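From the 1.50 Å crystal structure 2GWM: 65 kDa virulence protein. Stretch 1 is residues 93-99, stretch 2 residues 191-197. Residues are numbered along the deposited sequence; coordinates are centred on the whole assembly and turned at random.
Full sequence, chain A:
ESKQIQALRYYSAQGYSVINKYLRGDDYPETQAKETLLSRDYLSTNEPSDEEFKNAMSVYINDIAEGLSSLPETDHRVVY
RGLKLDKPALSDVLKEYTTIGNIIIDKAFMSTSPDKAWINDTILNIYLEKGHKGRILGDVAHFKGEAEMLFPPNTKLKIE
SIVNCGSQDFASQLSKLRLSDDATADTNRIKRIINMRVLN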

ATOM      1  N   VAL A  93     -14.888   5.487  -3.258  1.00 30.78           N
ATOM      2  CA  VAL A  93     -13.438   5.473  -3.431  1.00 29.15           C
ATOM      3  C   VAL A  93     -13.082   5.799  -4.900  1.00 28.15           C
ATOM      4  O   VAL A  93     -12.197   6.612  -5.180  1.00 27.29           O
ATOM      5  CB  VAL A  93     -12.835   4.122  -3.021  1.00 29.63           C
ATOM      6  CG1 VAL A  93     -11.325   4.149  -3.141  1.00 30.60           C
ATOM      7  CG2 VAL A  93     -13.275   3.724  -1.548  1.00 31.29           C
ATOM      8  N   LEU A  94     -13.744   5.120  -5.828  1.00 27.74           N
ATOM      9  CA  LEU A  94     -13.534   5.423  -7.244  1.00 27.64           C
ATOM     10  C   LEU A  94     -13.721   6.913  -7.550  1.00 27.03           C
ATOM     11  O   LEU A  94     -12.902   7.520  -8.274  1.00 25.81           O
ATOM     12  CB  LEU A  94     -14.467   4.591  -8.113  1.00 27.77           C
ATOM     13  CG  LEU A  94     -14.501   4.884  -9.618  1.00 28.53           C
ATOM     14  CD1 LEU A  94     -13.162   4.623 -10.212  1.00 28.00           C
ATOM     15  CD2 LEU A  94     -15.546   4.027 -10.291  1.00 29.92           C
ATOM     16  N   LYS A  95     -14.795   7.503  -7.025  1.00 27.41           N
ATOM     17  CA  LYS A  95     -15.070   8.895  -7.327  1.00 27.72           C
ATOM     18  C   LYS A  95     -13.949   9.769  -6.790  1.00 26.60           C
ATOM     19  O   LYS A  95     -13.482  10.658  -7.474  1.00 25.51           O
ATOM     20  CB  LYS A  95     -16.365   9.328  -6.690  1.00 28.72           C
ATOM     21  CG  LYS A  95     -16.651  10.793  -6.966  1.00 30.25           C
ATOM     22  CD  LYS A  95     -18.076  11.196  -6.637  1.00 33.11           C
ATOM     23  CE  LYS A  95     -18.319  12.660  -7.035  1.00 35.76           C
ATOM     24  NZ  LYS A  95     -18.154  12.916  -8.520  1.00 37.57           N
ATOM     25  N   GLU A  96     -13.509   9.488  -5.572  1.00 25.97           N
ATOM     26  CA  GLU A  96     -12.380  10.219  -4.962  1.00 25.96           C
ATOM     27  C   GLU A  96     -11.091  10.157  -5.816  1.00 24.96           C
ATOM     28  O   GLU A  96     -10.421  11.165  -6.065  1.00 25.07           O
ATOM     29  CB  GLU A  96     -12.033   9.620  -3.585  1.00 27.48           C
ATOM     30  CG  GLU A  96     -12.839  10.096  -2.442  1.00 33.02           C
ATOM     31  CD  GLU A  96     -11.930  10.690  -1.360  1.00 40.70           C
ATOM     32  OE1 GLU A  96     -11.927  11.954  -1.265  1.00 39.86           O
ATOM     33  OE2 GLU A  96     -11.198   9.904  -0.666  1.00 44.39           O
ATOM     34  N   TYR A  97     -10.756   8.963  -6.279  1.00 22.76           N
ATOM     35  CA  TYR A  97      -9.495   8.774  -6.981  1.00 24.01           C
ATOM     36  C   TYR A  97      -9.535   9.277  -8.427  1.00 23.05           C
ATOM     37  O   TYR A  97      -8.485   9.362  -9.065  1.00 23.20           O
ATOM     38  CB  TYR A  97      -9.162   7.265  -6.993  1.00 25.23           C
ATOM     39  CG  TYR A  97      -8.474   6.785  -5.745  1.00 28.24           C
ATOM     40  CD1 TYR A  97      -9.109   6.871  -4.519  1.00 32.70           C
ATOM     41  CD2 TYR A  97      -7.189   6.329  -5.779  1.00 31.83           C
ATOM     42  CE1 TYR A  97      -8.452   6.469  -3.321  1.00 33.60           C
ATOM     43  CE2 TYR A  97      -6.542   5.912  -4.589  1.00 33.30           C
ATOM     44  CZ  TYR A  97      -7.191   6.008  -3.385  1.00 31.85           C
ATOM     45  OH  TYR A  97      -6.631   5.648  -2.158  1.00 36.02           O
ATOM     46  N   THR A  98     -10.734   9.572  -8.914  1.00 22.75           N
ATOM     47  CA  THR A  98     -10.908  10.030 -10.321  1.00 22.93           C
ATOM     48  C   THR A  98     -11.432  11.437 -10.400  1.00 23.55           C
ATOM     49  O   THR A  98     -11.910  11.896 -11.431  1.00 24.43           O
ATOM     50  CB  THR A  98     -11.798   9.091 -11.177  1.00 22.71           C
ATOM     51  OG1 THR A  98     -13.086   8.980 -10.592  1.00 23.04           O
ATOM     52  CG2 THR A  98     -11.187   7.755 -11.308  1.00 24.07           C
ATOM     53  N   THR A  99     -11.292  12.143  -9.298  1.00 23.11           N
ATOM     54  CA  THR A  99     -11.558  13.590  -9.256  1.00 23.69           C
ATOM     55  C   THR A  99     -10.235  14.341  -9.457  1.00 22.98           C
ATOM     56  O   THR A  99      -9.355  14.382  -8.562  1.00 23.61           O
ATOM     57  CB  THR A  99     -12.235  13.984  -7.960  1.00 23.84           C
ATOM     58  OG1 THR A  99     -13.471  13.254  -7.823  1.00 26.79           O
ATOM     59  CG2 THR A  99     -12.539  15.463  -7.951  1.00 25.62           C
ATOM     60  N   LYS A 191      -9.313  -0.355 -17.221  1.00 17.85           N
ATOM     61  CA  LYS A 191     -10.270   0.681 -17.483  1.00 18.02           C
ATOM     62  C   LYS A 191      -9.679   2.078 -17.466  1.00 19.08           C
ATOM     63  O   LYS A 191     -10.108   2.978 -18.186  1.00 19.95           O
ATOM     64  CB  LYS A 191     -11.393   0.619 -16.463  1.00 20.19           C
ATOM     65  CG  LYS A 191     -12.535   1.561 -16.747  1.00 23.64           C
ATOM     66  CD  LYS A 191     -13.842   0.832 -16.389  1.00 31.46           C
ATOM     67  CE  LYS A 191     -15.038   1.471 -17.026  1.00 35.97           C
ATOM     68  NZ  LYS A 191     -15.393   2.719 -16.315  1.00 42.00           N
ATOM     69  N   ARG A 192      -8.629   2.273 -16.682  1.00 18.71           N
ATOM     70  CA  ARG A 192      -8.062   3.586 -16.527  1.00 19.34           C
ATOM     71  C   ARG A 192      -6.666   3.521 -15.957  1.00 18.66           C
ATOM     72  O   ARG A 192      -6.276   2.564 -15.264  1.00 18.40           O
ATOM     73  CB  ARG A 192      -8.959   4.425 -15.627  1.00 18.64           C
ATOM     74  CG  ARG A 192      -8.871   3.921 -14.190  1.00 20.75           C
ATOM     75  CD  ARG A 192      -9.846   4.644 -13.284  1.00 22.93           C
ATOM     76  NE  ARG A 192     -11.268   4.454 -13.584  1.00 22.36           N
ATOM     77  CZ  ARG A 192     -11.981   3.371 -13.284  1.00 23.31           C
ATOM     78  NH1 ARG A 192     -11.381   2.319 -12.747  1.00 22.84           N
ATOM     79  NH2 ARG A 192     -13.298   3.310 -13.569  1.00 22.27           N
ATOM     80  N   ILE A 193      -5.912   4.544 -16.282  1.00 18.04           N
ATOM     81  CA  ILE A 193      -4.687   4.928 -15.619  1.00 18.62           C
ATOM     82  C   ILE A 193      -4.954   6.179 -14.849  1.00 19.95           C
ATOM     83  O   ILE A 193      -5.543   7.116 -15.355  1.00 19.78           O
ATOM     84  CB  ILE A 193      -3.495   5.148 -16.647  1.00 19.44           C
ATOM     85  CG1 ILE A 193      -3.249   3.906 -17.489  1.00 20.63           C
ATOM     86  CG2 ILE A 193      -2.222   5.671 -15.929  1.00 20.53           C
ATOM     87  CD1 ILE A 193      -2.480   4.239 -18.756  1.00 21.84           C
ATOM     88  N   ILE A 194      -4.441   6.206 -13.613  1.00 19.08           N
ATOM     89  CA  ILE A 194      -4.524   7.390 -12.802  1.00 18.89           C
ATOM     90  C   ILE A 194      -3.101   7.777 -12.509  1.00 19.42           C
ATOM     91  O   ILE A 194      -2.350   7.040 -11.902  1.00 19.92           O
ATOM     92  CB  ILE A 194      -5.284   7.211 -11.506  1.00 19.65           C
ATOM     93  CG1 ILE A 194      -6.668   6.663 -11.772  1.00 19.81           C
ATOM     94  CG2 ILE A 194      -5.368   8.562 -10.785  1.00 20.12           C
ATOM     95  CD1 ILE A 194      -7.490   6.430 -10.522  1.00 22.10           C
ATOM     96  N   ASN A 195      -2.744   8.990 -12.944  1.00 19.33           N
ATOM     97  CA  ASN A 195      -1.444   9.617 -12.690  1.00 18.87           C
ATOM     98  C   ASN A 195      -1.588  10.423 -11.407  1.00 19.15           C
ATOM     99  O   ASN A 195      -2.405  11.342 -11.326  1.00 18.76           O
ATOM    100  CB  ASN A 195      -1.030  10.502 -13.868  1.00 18.91           C
ATOM    101  CG  ASN A 195      -0.898   9.735 -15.138  1.00 21.22           C
ATOM    102  OD1 ASN A 195      -1.617  10.015 -16.159  1.00 23.89           O
ATOM    103  ND2 ASN A 195       0.043   8.824 -15.145  1.00 17.74           N
ATOM    104  N   MET A 196      -0.767  10.083 -10.436  1.00 20.03           N
ATOM    105  CA  MET A 196      -0.830  10.619  -9.076  1.00 21.35           C
ATOM    106  C   MET A 196       0.525  11.110  -8.658  1.00 20.52           C
ATOM    107  O   MET A 196       1.543  10.716  -9.223  1.00 19.98           O
ATOM    108  CB  MET A 196      -1.163   9.506  -8.047  1.00 22.42           C
ATOM    109  CG  MET A 196      -2.358   8.793  -8.307  1.00 26.27           C
ATOM    110  SD  MET A 196      -2.672   7.706  -6.956  1.00 28.44           S
ATOM    111  CE  MET A 196      -4.390   7.814  -6.911  1.00 32.35           C
ATOM    112  N   ARG A 197       0.561  11.896  -7.567  1.00 19.51           N
ATOM    113  CA  ARG A 197       1.818  12.362  -7.018  1.00 20.95           C
ATOM    114  C   ARG A 197       1.756  12.319  -5.506  1.00 20.06           C
ATOM    115  O   ARG A 197       0.779  12.804  -4.926  1.00 21.91           O
ATOM    116  CB  ARG A 197       2.111  13.788  -7.462  1.00 20.17           C
ATOM    117  CG  ARG A 197       3.448  14.313  -7.024  1.00 22.84           C
ATOM    118  CD  ARG A 197       3.810  15.655  -7.694  1.00 24.43           C
ATOM    119  NE  ARG A 197       3.661  15.576  -9.117  1.00 29.25           N
ATOM    120  CZ  ARG A 197       4.536  15.061  -9.961  1.00 23.10           C
ATOM    121  NH1 ARG A 197       5.735  14.673  -9.566  1.00 30.85           N
ATOM    122  NH2 ARG A 197       4.148  14.911 -11.215  1.00 33.62           N
TER

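The end of a helix can pack on a β-strand without a single hydrogen bond between them, and this small contact is a worked example. Strand 192-197 presents alternate side chains, those of Arg-192, Ile-194 and Met-196, toward the helix, while Ile-193, Asn-195 and Arg-197 lie out of reach. Together the two stretches bury 247 Å².

Along the helix, Val-93 makes no contact, and Leu-94 is the first residue to touch the strand. Its CA-to-CB bond points sideways, but the end of the side chain, in its t,p rotamer, comes nearer, and CD1 lies 3.5 Å from CZ of Arg-192, over one face of the guanidinium. The flat face of that group accepts an apolar neighbour, while NH1 and NH2 are hydrogen-bonded elsewhere in the structure. Lys-95 and Glu-96 are exposed and leave the strand untouched, as suits their charge.

Tyr-97 points toward the strand and is the most heavily covered residue. The ring of Tyr-97 reaches the end of Met-196, its CD2 3.4 Å from the terminal methyl CE of Met-196, a close apolar contact that an unbranched side chain can make with its tip. Nearer the backbone, Tyr-97 CB lies 4.0 Å from CD1 of Ile-194, and the same methyl comes within 3.4 Å of Tyr-97 O. This carbonyl pays a price for the packing, since it is buried with no polar partner in the model.

Thr-98, the first residue to leave helical geometry, serves two purposes. Its OG1 donates a 2.7 Å hydrogen bond to O of Leu-94, satisfying the hydroxyl within its own stretch. Its methyl CG2 meets the strand, 3.9 Å from CD of Arg-192 and 4.0 Å from CD1 of Ile-194. Beyond it, Thr-99 makes no contact; its OG1 turns back to O of Lys-95, 2.6 Å away.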